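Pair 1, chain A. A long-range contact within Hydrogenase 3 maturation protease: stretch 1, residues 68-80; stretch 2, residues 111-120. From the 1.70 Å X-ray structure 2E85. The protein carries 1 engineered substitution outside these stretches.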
# COMPACT_ATOMS: atom_id res chain seq x y z
N ASP A 68 1.05 -3.94 18.60
CA ASP A 68 1.87 -3.68 19.80
C ASP A 68 1.98 -2.16 19.98
O ASP A 68 2.44 -1.45 19.07
CB ASP A 68 3.25 -4.35 19.71
CG ASP A 68 4.12 -4.10 20.96
OD1 ASP A 68 3.58 -3.91 22.08
OD2 ASP A 68 5.37 -4.10 20.82
N MET A 69 1.54 -1.69 21.14
CA MET A 69 1.50 -0.27 21.47
C MET A 69 2.28 0.00 22.75
O MET A 69 2.29 1.14 23.25
CB MET A 69 0.04 0.22 21.62
CG MET A 69 -0.86 0.15 20.32
SD MET A 69 -2.64 0.47 20.60
CE MET A 69 -3.09 -1.02 21.55
N GLY A 70 2.90 -1.05 23.27
CA GLY A 70 3.66 -0.98 24.53
C GLY A 70 2.81 -0.90 25.79
O GLY A 70 3.29 -0.46 26.84
N LEU A 71 1.56 -1.35 25.70
CA LEU A 71 0.60 -1.31 26.80
C LEU A 71 0.39 -2.67 27.48
O LEU A 71 0.98 -3.67 27.03
CB LEU A 71 -0.76 -0.77 26.28
CG LEU A 71 -0.77 0.69 25.77
CD1 LEU A 71 -2.17 1.16 25.32
CD2 LEU A 71 -0.23 1.60 26.83
N ASN A 72 -0.42 -2.72 28.54
CA ASN A 72 -0.80 -4.04 29.06
C ASN A 72 -1.65 -4.82 28.07
O ASN A 72 -2.40 -4.21 27.33
CB ASN A 72 -1.57 -3.93 30.35
CG ASN A 72 -0.72 -3.34 31.46
OD1 ASN A 72 0.51 -3.25 31.33
ND2 ASN A 72 -1.35 -2.96 32.55
N PRO A 73 -1.52 -6.15 28.05
CA PRO A 73 -2.34 -7.00 27.17
C PRO A 73 -3.84 -6.66 27.30
O PRO A 73 -4.37 -6.52 28.42
CB PRO A 73 -2.03 -8.43 27.66
CG PRO A 73 -0.64 -8.33 28.23
CD PRO A 73 -0.60 -6.96 28.89
N GLY A 74 -4.50 -6.49 26.15
CA GLY A 74 -5.95 -6.27 26.12
C GLY A 74 -6.36 -4.81 26.16
O GLY A 74 -7.54 -4.49 25.97
N GLU A 75 -5.40 -3.91 26.40
CA GLU A 75 -5.71 -2.48 26.31
C GLU A 75 -6.14 -2.15 24.86
O GLU A 75 -5.57 -2.68 23.88
CB GLU A 75 -4.54 -1.59 26.74
CG GLU A 75 -4.21 -1.65 28.23
CD GLU A 75 -5.35 -1.16 29.12
OE1 GLU A 75 -5.98 -0.12 28.79
OE2 GLU A 75 -5.61 -1.79 30.17
N ILE A 76 -7.13 -1.26 24.75
CA ILE A 76 -7.71 -0.86 23.47
C ILE A 76 -7.46 0.64 23.31
O ILE A 76 -7.77 1.39 24.24
CB ILE A 76 -9.26 -1.04 23.51
CG1 ILE A 76 -9.60 -2.52 23.60
CG2 ILE A 76 -9.93 -0.53 22.22
CD1 ILE A 76 -11.01 -2.83 24.12
N ARG A 77 -6.94 1.07 22.16
CA ARG A 77 -6.77 2.52 21.91
C ARG A 77 -7.06 2.86 20.48
O ARG A 77 -6.88 2.03 19.60
CB ARG A 77 -5.35 3.01 22.21
CG ARG A 77 -4.82 2.77 23.62
CD ARG A 77 -5.40 3.77 24.61
NE ARG A 77 -4.75 3.64 25.92
CZ ARG A 77 -5.04 2.71 26.84
NH1 ARG A 77 -5.96 1.78 26.63
NH2 ARG A 77 -4.39 2.73 28.00
N ILE A 78 -7.53 4.09 20.24
CA ILE A 78 -7.60 4.63 18.91
C ILE A 78 -6.27 5.29 18.61
O ILE A 78 -5.77 6.10 19.41
CB ILE A 78 -8.67 5.71 18.80
CG1 ILE A 78 -10.05 5.21 19.31
CG2 ILE A 78 -8.66 6.32 17.39
CD1 ILE A 78 -10.19 5.41 20.75
N ILE A 79 -5.71 4.96 17.45
CA ILE A 79 -4.43 5.53 17.03
C ILE A 79 -4.64 6.60 15.98
O ILE A 79 -5.19 6.35 14.88
CB ILE A 79 -3.43 4.52 16.51
CG1 ILE A 79 -3.36 3.30 17.43
CG2 ILE A 79 -2.05 5.20 16.32
CD1 ILE A 79 -3.49 3.48 18.91
N ASP A 80 -4.25 7.82 16.32
CA ASP A 80 -4.37 8.95 15.41
C ASP A 80 -3.54 8.71 14.14
O ASP A 80 -2.40 8.23 14.23
CB ASP A 80 -3.90 10.21 16.14
CG ASP A 80 -4.09 11.48 15.34
OD1 ASP A 80 -3.36 11.70 14.35
OD2 ASP A 80 -4.98 12.28 15.72
N VAL A 111 -12.49 7.71 9.12
CA VAL A 111 -11.69 6.49 9.26
C VAL A 111 -11.14 6.42 10.67
O VAL A 111 -10.52 7.38 11.16
CB VAL A 111 -10.56 6.45 8.20
CG1 VAL A 111 -9.71 5.17 8.34
CG2 VAL A 111 -11.14 6.56 6.82
N ILE A 112 -11.39 5.30 11.35
CA ILE A 112 -10.99 5.14 12.75
C ILE A 112 -10.11 3.91 12.79
O ILE A 112 -10.54 2.87 12.33
CB ILE A 112 -12.27 4.90 13.64
CG1 ILE A 112 -13.27 6.04 13.46
CG2 ILE A 112 -11.96 4.80 15.15
CD1 ILE A 112 -14.71 5.72 13.87
N PHE A 113 -8.91 4.03 13.36
CA PHE A 113 -8.03 2.86 13.51
C PHE A 113 -7.99 2.51 14.97
O PHE A 113 -7.48 3.31 15.78
CB PHE A 113 -6.60 3.17 13.06
CG PHE A 113 -5.73 1.96 13.11
CD1 PHE A 113 -5.66 1.12 12.01
CD2 PHE A 113 -5.07 1.60 14.30
CE1 PHE A 113 -4.91 -0.04 12.07
CE2 PHE A 113 -4.31 0.43 14.36
CZ PHE A 113 -4.24 -0.38 13.24
N LEU A 114 -8.46 1.31 15.30
CA LEU A 114 -8.48 0.79 16.66
C LEU A 114 -7.50 -0.37 16.88
O LEU A 114 -7.56 -1.40 16.20
CB LEU A 114 -9.89 0.35 17.00
CG LEU A 114 -10.16 -0.13 18.43
CD1 LEU A 114 -11.63 0.03 18.77
CD2 LEU A 114 -9.74 -1.59 18.68
N GLY A 115 -6.59 -0.19 17.83
CA GLY A 115 -5.58 -1.18 18.16
C GLY A 115 -5.97 -1.88 19.45
O GLY A 115 -6.53 -1.27 20.38
N ILE A 116 -5.66 -3.16 19.50
CA ILE A 116 -5.81 -3.94 20.71
C ILE A 116 -4.43 -4.51 21.00
O ILE A 116 -3.83 -5.15 20.10
CB ILE A 116 -6.74 -5.16 20.50
CG1 ILE A 116 -8.15 -4.72 20.17
CG2 ILE A 116 -6.70 -6.12 21.72
CD1 ILE A 116 -9.05 -5.81 19.59
N GLN A 117 -3.97 -4.33 22.24
CA GLN A 117 -2.64 -4.83 22.62
C GLN A 117 -2.60 -6.34 22.76
O GLN A 117 -3.27 -6.90 23.62
CB GLN A 117 -2.22 -4.21 23.95
CG GLN A 117 -0.86 -4.74 24.43
CD GLN A 117 0.25 -4.18 23.66
OE1 GLN A 117 0.34 -2.96 23.49
NE2 GLN A 117 1.15 -5.03 23.20
N PRO A 118 -1.77 -7.01 21.93
CA PRO A 118 -1.58 -8.44 22.15
C PRO A 118 -0.57 -8.71 23.25
O PRO A 118 0.22 -7.83 23.65
CB PRO A 118 -1.00 -8.93 20.83
CG PRO A 118 -0.21 -7.80 20.33
CD PRO A 118 -1.07 -6.56 20.71
N ASP A 119 -0.62 -9.95 23.73
CA ASP A 119 0.39 -10.44 24.63
C ASP A 119 1.32 -11.37 23.91
O ASP A 119 2.53 -11.12 23.82
CB ASP A 119 -0.20 -11.16 25.82
CG ASP A 119 0.84 -11.35 26.95
OD1 ASP A 119 1.97 -10.86 26.72
OD2 ASP A 119 0.51 -11.99 27.98
N ILE A 120 0.76 -12.47 23.44
CA ILE A 120 1.59 -13.48 22.77
C ILE A 120 1.19 -13.56 21.30
O ILE A 120 0.01 -13.66 20.95
CB ILE A 120 1.52 -14.89 23.47
CG1 ILE A 120 0.11 -15.50 23.36
CG2 ILE A 120 2.10 -14.80 24.95
CD1 ILE A 120 -0.22 -16.18 22.08
O HOH W 1 -7.86 6.69 13.92

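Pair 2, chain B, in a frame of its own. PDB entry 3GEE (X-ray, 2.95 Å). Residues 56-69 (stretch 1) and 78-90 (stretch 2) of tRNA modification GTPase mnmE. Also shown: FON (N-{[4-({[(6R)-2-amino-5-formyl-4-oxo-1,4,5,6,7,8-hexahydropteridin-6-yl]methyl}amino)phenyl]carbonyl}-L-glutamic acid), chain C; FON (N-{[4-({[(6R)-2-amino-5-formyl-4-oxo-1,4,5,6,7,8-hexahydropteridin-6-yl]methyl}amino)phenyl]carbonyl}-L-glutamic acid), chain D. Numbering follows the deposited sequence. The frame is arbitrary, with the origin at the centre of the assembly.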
# COMPACT_ATOMS: atom_id res chain seq x y z
N LYS B 56 -30.22 -3.79 -7.27
CA LYS B 56 -29.50 -2.52 -7.37
C LYS B 56 -28.94 -2.05 -6.03
O LYS B 56 -29.53 -2.31 -4.97
CB LYS B 56 -30.37 -1.43 -8.01
CG LYS B 56 -30.34 -1.44 -9.53
CD LYS B 56 -31.32 -0.44 -10.12
CE LYS B 56 -31.65 -0.80 -11.57
NZ LYS B 56 -32.84 -0.07 -12.10
N LEU B 57 -27.80 -1.38 -6.08
CA LEU B 57 -27.14 -0.84 -4.89
C LEU B 57 -27.99 0.18 -4.15
O LEU B 57 -28.08 0.16 -2.93
CB LEU B 57 -25.78 -0.24 -5.26
CG LEU B 57 -24.46 -0.98 -4.99
CD1 LEU B 57 -24.59 -2.51 -5.05
CD2 LEU B 57 -23.39 -0.50 -5.94
N ALA B 58 -28.62 1.08 -4.90
CA ALA B 58 -29.49 2.10 -4.32
C ALA B 58 -30.69 1.50 -3.59
O ALA B 58 -31.38 2.19 -2.84
CB ALA B 58 -29.94 3.09 -5.39
N GLU B 59 -30.93 0.20 -3.81
CA GLU B 59 -32.03 -0.52 -3.19
C GLU B 59 -31.57 -1.38 -2.01
O GLU B 59 -32.37 -2.11 -1.43
CB GLU B 59 -32.71 -1.43 -4.22
CG GLU B 59 -33.34 -0.71 -5.40
CD GLU B 59 -33.90 -1.69 -6.43
OE1 GLU B 59 -33.40 -2.84 -6.52
OE2 GLU B 59 -34.84 -1.30 -7.17
N ALA B 60 -30.30 -1.28 -1.66
CA ALA B 60 -29.70 -2.20 -0.69
C ALA B 60 -29.66 -1.62 0.72
O ALA B 60 -29.58 -0.41 0.91
CB ALA B 60 -28.31 -2.59 -1.13
N ALA B 61 -29.71 -2.52 1.71
CA ALA B 61 -29.60 -2.13 3.11
C ALA B 61 -28.17 -1.72 3.46
O ALA B 61 -27.22 -2.14 2.81
CB ALA B 61 -30.05 -3.27 3.99
N GLY B 62 -28.02 -0.91 4.49
CA GLY B 62 -26.69 -0.58 5.01
C GLY B 62 -25.97 -1.80 5.54
O GLY B 62 -26.60 -2.76 5.99
N TYR B 63 -24.64 -1.76 5.48
CA TYR B 63 -23.76 -2.84 5.94
C TYR B 63 -23.88 -4.14 5.15
O TYR B 63 -23.67 -5.23 5.67
CB TYR B 63 -23.89 -3.06 7.45
CG TYR B 63 -23.08 -2.04 8.21
CD1 TYR B 63 -23.65 -0.84 8.63
CD2 TYR B 63 -21.73 -2.26 8.46
CE1 TYR B 63 -22.89 0.10 9.32
CE2 TYR B 63 -20.97 -1.33 9.14
CZ TYR B 63 -21.55 -0.16 9.57
OH TYR B 63 -20.77 0.75 10.24
N THR B 64 -24.18 -3.99 3.86
CA THR B 64 -24.46 -5.12 2.99
C THR B 64 -23.50 -5.11 1.79
O THR B 64 -23.25 -4.06 1.18
CB THR B 64 -25.96 -5.11 2.57
OG1 THR B 64 -26.35 -6.40 2.13
CG2 THR B 64 -26.22 -4.10 1.48
N ALA B 65 -22.93 -6.27 1.47
CA ALA B 65 -21.89 -6.38 0.45
C ALA B 65 -22.41 -7.01 -0.82
O ALA B 65 -23.28 -7.88 -0.77
CB ALA B 65 -20.71 -7.17 0.99
N HIS B 66 -21.88 -6.59 -1.96
CA HIS B 66 -22.37 -7.03 -3.26
C HIS B 66 -21.26 -7.34 -4.26
O HIS B 66 -20.43 -6.48 -4.57
CB HIS B 66 -23.32 -5.99 -3.84
CG HIS B 66 -24.36 -5.54 -2.87
ND1 HIS B 66 -25.58 -6.15 -2.76
CD2 HIS B 66 -24.33 -4.57 -1.93
CE1 HIS B 66 -26.28 -5.56 -1.81
NE2 HIS B 66 -25.55 -4.60 -1.29
N PHE B 67 -21.26 -8.57 -4.75
CA PHE B 67 -20.25 -9.00 -5.70
C PHE B 67 -20.71 -8.76 -7.12
O PHE B 67 -21.67 -9.37 -7.59
CB PHE B 67 -19.91 -10.48 -5.50
CG PHE B 67 -19.04 -11.05 -6.56
CD1 PHE B 67 -17.72 -10.63 -6.69
CD2 PHE B 67 -19.52 -11.99 -7.45
CE1 PHE B 67 -16.90 -11.14 -7.69
CE2 PHE B 67 -18.71 -12.51 -8.45
CZ PHE B 67 -17.40 -12.09 -8.57
N GLY B 68 -20.02 -7.86 -7.81
CA GLY B 68 -20.33 -7.57 -9.21
C GLY B 68 -19.14 -7.10 -10.02
O GLY B 68 -17.99 -7.30 -9.63
N ARG B 69 -19.43 -6.45 -11.15
CA ARG B 69 -18.39 -5.96 -12.05
C ARG B 69 -18.52 -4.47 -12.29
O ARG B 69 -19.64 -3.93 -12.32
CB ARG B 69 -18.46 -6.70 -13.38
CG ARG B 69 -17.99 -8.13 -13.30
CD ARG B 69 -18.19 -8.86 -14.61
NE ARG B 69 -17.58 -10.19 -14.56
CZ ARG B 69 -17.56 -11.05 -15.57
NH1 ARG B 69 -18.13 -10.75 -16.73
NH2 ARG B 69 -16.97 -12.23 -15.41
N ASP B 78 -13.16 -4.16 -13.66
CA ASP B 78 -12.71 -5.17 -12.71
C ASP B 78 -13.88 -5.93 -12.09
O ASP B 78 -15.04 -5.55 -12.24
CB ASP B 78 -11.85 -4.54 -11.60
CG ASP B 78 -11.08 -5.57 -10.78
OD1 ASP B 78 -10.84 -6.70 -11.28
OD2 ASP B 78 -10.70 -5.25 -9.64
N GLU B 79 -13.56 -7.02 -11.41
CA GLU B 79 -14.50 -7.75 -10.59
C GLU B 79 -14.29 -7.26 -9.17
O GLU B 79 -13.20 -7.43 -8.62
CB GLU B 79 -14.16 -9.23 -10.66
CG GLU B 79 -15.35 -10.14 -10.72
CD GLU B 79 -14.94 -11.56 -11.07
OE1 GLU B 79 -13.97 -12.06 -10.44
OE2 GLU B 79 -15.58 -12.16 -11.97
N VAL B 80 -15.30 -6.64 -8.58
CA VAL B 80 -15.16 -6.05 -7.25
C VAL B 80 -16.22 -6.54 -6.26
O VAL B 80 -17.05 -7.39 -6.60
CB VAL B 80 -15.18 -4.50 -7.30
CG1 VAL B 80 -14.16 -3.99 -8.32
CG2 VAL B 80 -16.58 -3.99 -7.64
N ILE B 81 -16.15 -6.03 -5.03
CA ILE B 81 -17.21 -6.21 -4.04
C ILE B 81 -17.61 -4.85 -3.50
O ILE B 81 -16.78 -4.12 -2.94
CB ILE B 81 -16.81 -7.18 -2.90
CG1 ILE B 81 -16.87 -8.63 -3.41
CG2 ILE B 81 -17.70 -6.99 -1.67
CD1 ILE B 81 -16.66 -9.69 -2.35
N ALA B 82 -18.88 -4.50 -3.68
CA ALA B 82 -19.37 -3.20 -3.23
C ALA B 82 -19.95 -3.33 -1.83
O ALA B 82 -20.69 -4.27 -1.54
CB ALA B 82 -20.40 -2.64 -4.20
N LEU B 83 -19.58 -2.39 -0.96
CA LEU B 83 -20.12 -2.35 0.39
C LEU B 83 -20.96 -1.10 0.57
O LEU B 83 -20.43 0.02 0.57
CB LEU B 83 -19.00 -2.40 1.43
CG LEU B 83 -19.39 -2.55 2.91
CD1 LEU B 83 -20.44 -3.63 3.11
CD2 LEU B 83 -18.17 -2.86 3.75
N VAL B 84 -22.26 -1.30 0.71
CA VAL B 84 -23.19 -0.20 0.89
C VAL B 84 -23.22 0.23 2.36
O VAL B 84 -23.25 -0.62 3.25
CB VAL B 84 -24.62 -0.59 0.39
CG1 VAL B 84 -25.61 0.53 0.63
CG2 VAL B 84 -24.59 -0.96 -1.10
N PHE B 85 -23.17 1.54 2.58
CA PHE B 85 -23.41 2.14 3.89
C PHE B 85 -24.45 3.21 3.68
O PHE B 85 -24.44 3.91 2.66
CB PHE B 85 -22.17 2.84 4.44
CG PHE B 85 -21.02 1.93 4.75
CD1 PHE B 85 -20.04 1.67 3.79
CD2 PHE B 85 -20.88 1.38 6.01
CE1 PHE B 85 -18.96 0.85 4.07
CE2 PHE B 85 -19.80 0.55 6.30
CZ PHE B 85 -18.83 0.29 5.33
N ARG B 86 -25.34 3.37 4.65
CA ARG B 86 -26.45 4.30 4.51
C ARG B 86 -26.60 5.28 5.65
O ARG B 86 -25.97 5.14 6.70
CB ARG B 86 -27.76 3.53 4.37
CG ARG B 86 -28.01 3.01 2.99
CD ARG B 86 -29.47 2.73 2.80
NE ARG B 86 -29.72 2.10 1.52
CZ ARG B 86 -30.11 2.75 0.42
NH1 ARG B 86 -30.30 4.06 0.43
NH2 ARG B 86 -30.31 2.06 -0.70
N ALA B 87 -27.45 6.28 5.42
CA ALA B 87 -28.03 7.11 6.47
C ALA B 87 -26.92 7.75 7.30
O ALA B 87 -26.00 8.32 6.71
CB ALA B 87 -29.00 6.29 7.33
N PRO B 88 -26.99 7.67 8.65
CA PRO B 88 -25.86 8.16 9.44
C PRO B 88 -24.87 7.04 9.76
O PRO B 88 -23.82 7.29 10.36
CB PRO B 88 -26.54 8.63 10.72
CG PRO B 88 -27.62 7.64 10.92
CD PRO B 88 -28.06 7.18 9.54
N ARG B 89 -25.22 5.82 9.37
CA ARG B 89 -24.55 4.62 9.84
C ARG B 89 -23.41 4.23 8.89
O ARG B 89 -23.38 3.13 8.34
CB ARG B 89 -25.57 3.50 10.01
CG ARG B 89 -25.26 2.49 11.10
CD ARG B 89 -26.34 1.41 11.17
NE ARG B 89 -26.74 0.96 9.83
CZ ARG B 89 -27.43 -0.15 9.57
NH1 ARG B 89 -27.81 -0.97 10.56
NH2 ARG B 89 -27.73 -0.45 8.31
N SER B 90 -22.48 5.17 8.73
CA SER B 90 -21.26 5.00 7.94
C SER B 90 -20.13 5.78 8.62
O SER B 90 -20.37 6.49 9.60
CB SER B 90 -21.46 5.54 6.53
OG SER B 90 -21.37 6.95 6.50
N1 FON C . -13.68 -0.52 7.15
C2 FON C . -14.44 -0.10 6.12
NA2 FON C . -14.82 -0.99 5.17
N3 FON C . -14.85 1.19 6.00
C4 FON C . -14.52 2.14 6.90
O4 FON C . -14.92 3.31 6.73
C4A FON C . -13.66 1.73 8.05
N5 FON C . -13.21 2.51 9.13
C6 FON C . -13.29 1.75 10.39
C7 FON C . -12.13 0.78 10.25
N8 FON C . -12.49 -0.12 9.16
C8A FON C . -13.27 0.31 8.12
C9 FON C . -13.24 2.57 11.68
N10 FON C . -14.20 3.66 11.68
C11 FON C . -18.36 3.59 11.30
C12 FON C . -17.74 4.11 12.43
C13 FON C . -16.35 4.12 12.54
C14 FON C . -15.56 3.60 11.52
C15 FON C . -16.18 3.09 10.38
C16 FON C . -17.58 3.07 10.27
C FON C . -19.87 3.60 11.24
O FON C . -20.44 3.05 10.31
N FON C . -20.53 4.25 12.21
CA FON C . -21.80 3.89 12.82
CB FON C . -21.71 2.57 13.59
CG FON C . -23.07 2.00 14.01
CD FON C . -23.09 0.49 13.93
OE1 FON C . -23.26 -0.05 12.81
OE2 FON C . -22.94 -0.19 14.98
CT FON C . -22.25 4.99 13.73
O1 FON C . -23.44 5.38 13.69
O2 FON C . -21.41 5.49 14.51
CP1 FON C . -12.78 3.69 8.99
O3 FON C . -11.63 3.96 9.27
N1 FON D . -13.24 -7.62 -2.28
C2 FON D . -13.28 -8.28 -1.11
NA2 FON D . -13.74 -7.64 -0.01
N3 FON D . -12.86 -9.57 -0.99
C4 FON D . -12.38 -10.27 -2.04
O4 FON D . -12.01 -11.45 -1.87
C4A FON D . -12.31 -9.58 -3.36
N5 FON D . -11.88 -10.09 -4.60
C6 FON D . -12.76 -9.62 -5.68
C7 FON D . -12.33 -8.17 -5.83
N8 FON D . -12.74 -7.51 -4.60
C8A FON D . -12.79 -8.18 -3.41
C9 FON D . -12.68 -10.41 -6.99
N10 FON D . -12.85 -11.84 -6.80
C11 FON D . -16.01 -13.98 -5.09
C12 FON D . -15.61 -14.19 -6.41
C13 FON D . -14.55 -13.47 -6.96
C14 FON D . -13.89 -12.50 -6.21
C15 FON D . -14.29 -12.30 -4.88
C16 FON D . -15.34 -13.02 -4.32
C FON D . -17.16 -14.80 -4.55
O FON D . -17.61 -14.55 -3.44
N FON D . -17.63 -15.79 -5.32
CA FON D . -19.02 -16.23 -5.45
CB FON D . -19.91 -15.15 -6.08
CG FON D . -21.41 -15.45 -5.98
CD FON D . -22.21 -14.18 -5.75
OE1 FON D . -22.26 -13.71 -4.59
OE2 FON D . -22.79 -13.64 -6.72
CT FON D . -19.07 -17.49 -6.27
O1 FON D . -19.77 -18.45 -5.88
O2 FON D . -18.39 -17.53 -7.33
CP1 FON D . -10.87 -10.84 -4.72
O3 FON D . -9.91 -10.47 -5.38

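How a loop that precedes a strand is held against its neighbour can be settled by quite different side chains, and the sharpest difference between these two pairs lies there. In pair 1 the task falls to Gln A117, whose side chain points toward the loop. Its OE1 accepts hydrogen bonds from Met A69 N (2.9 Å) and Leu A71 N (3.0 Å), while its NE2 donates to Asp A68 OD1 (2.9 Å). One amide thus serves as acceptor and donor at once, reading the loop backbone with its oxygen and a carboxylate with its nitrogen. In pair 2 the matching residue is Val B84, whose side chain has no polar group to offer. Its CG2 packs instead on Leu B57 CG at 3.9 Å and Ala B60 CB at 4.1 Å, and these two residues match Met A69 and Leu A71. The polar grip moves to Arg B86, the counterpart of Asp A119: its NE donates to Ala B60 O (2.6 Å), and its NH2 makes a very short bond to Ala B58 O (2.4 Å). An amide bound to backbone N-H groups is replaced by a guanidinium bound to backbone carbonyls.

Beneath this difference the frame is the same. Fourteen central residues superpose with an RMSD of 0.6 Å, and in both pairs two antiparallel strands run at 156° between their N-to-C directions. The register is shared: Arg A77 with Gly A115 matches His B66 with Ala B82, each a hydrogen-bonded pair. Arg A77 N reaches Gly A115 O at 3.0 Å and Gly A115 N reaches Arg A77 O at 2.9 Å; in pair 2, His B66 N lies 2.6 Å from Ala B82 O and Ala B82 N 2.7 Å from His B66 O. The ladder also continues into the loop alike, through Gly A74 N to Gln A117 O (2.8 Å) and Tyr B63 N to Val B84 O (2.9 Å).

The small residue at the centre shows how a neighbour sets the available space. A CB on Gly A115 would lie 3.0 Å from Met A69 SD, a clash, because the Met A69 side chain extends across that site. Ala B82 has such a CB, and Leu B57 CD2 packs against it at 4.1 Å.

On the face carrying Ile A76, Ile A78, Leu A114 and Ile A116, branched aliphatic side chains interlock, with Ile A76 CG2 3.7 Å from Leu A114 CD2. Pair 2 places Ala B65, Phe B67, Ile B81 and Leu B83 at these positions. The small Ala B65 still touches Ile B81, CB to CG2 at 4.0 Å, and the Phe B67 ring meets Ile B81 CG1 at its edge while a bound FON lies over one ring face. Where the loop turns, Gly A74 has a positive phi and no side chain; Tyr B63 keeps a positive phi but carries a ring, whose face receives the edge of Phe B85, with centroids 5.0 Å apart.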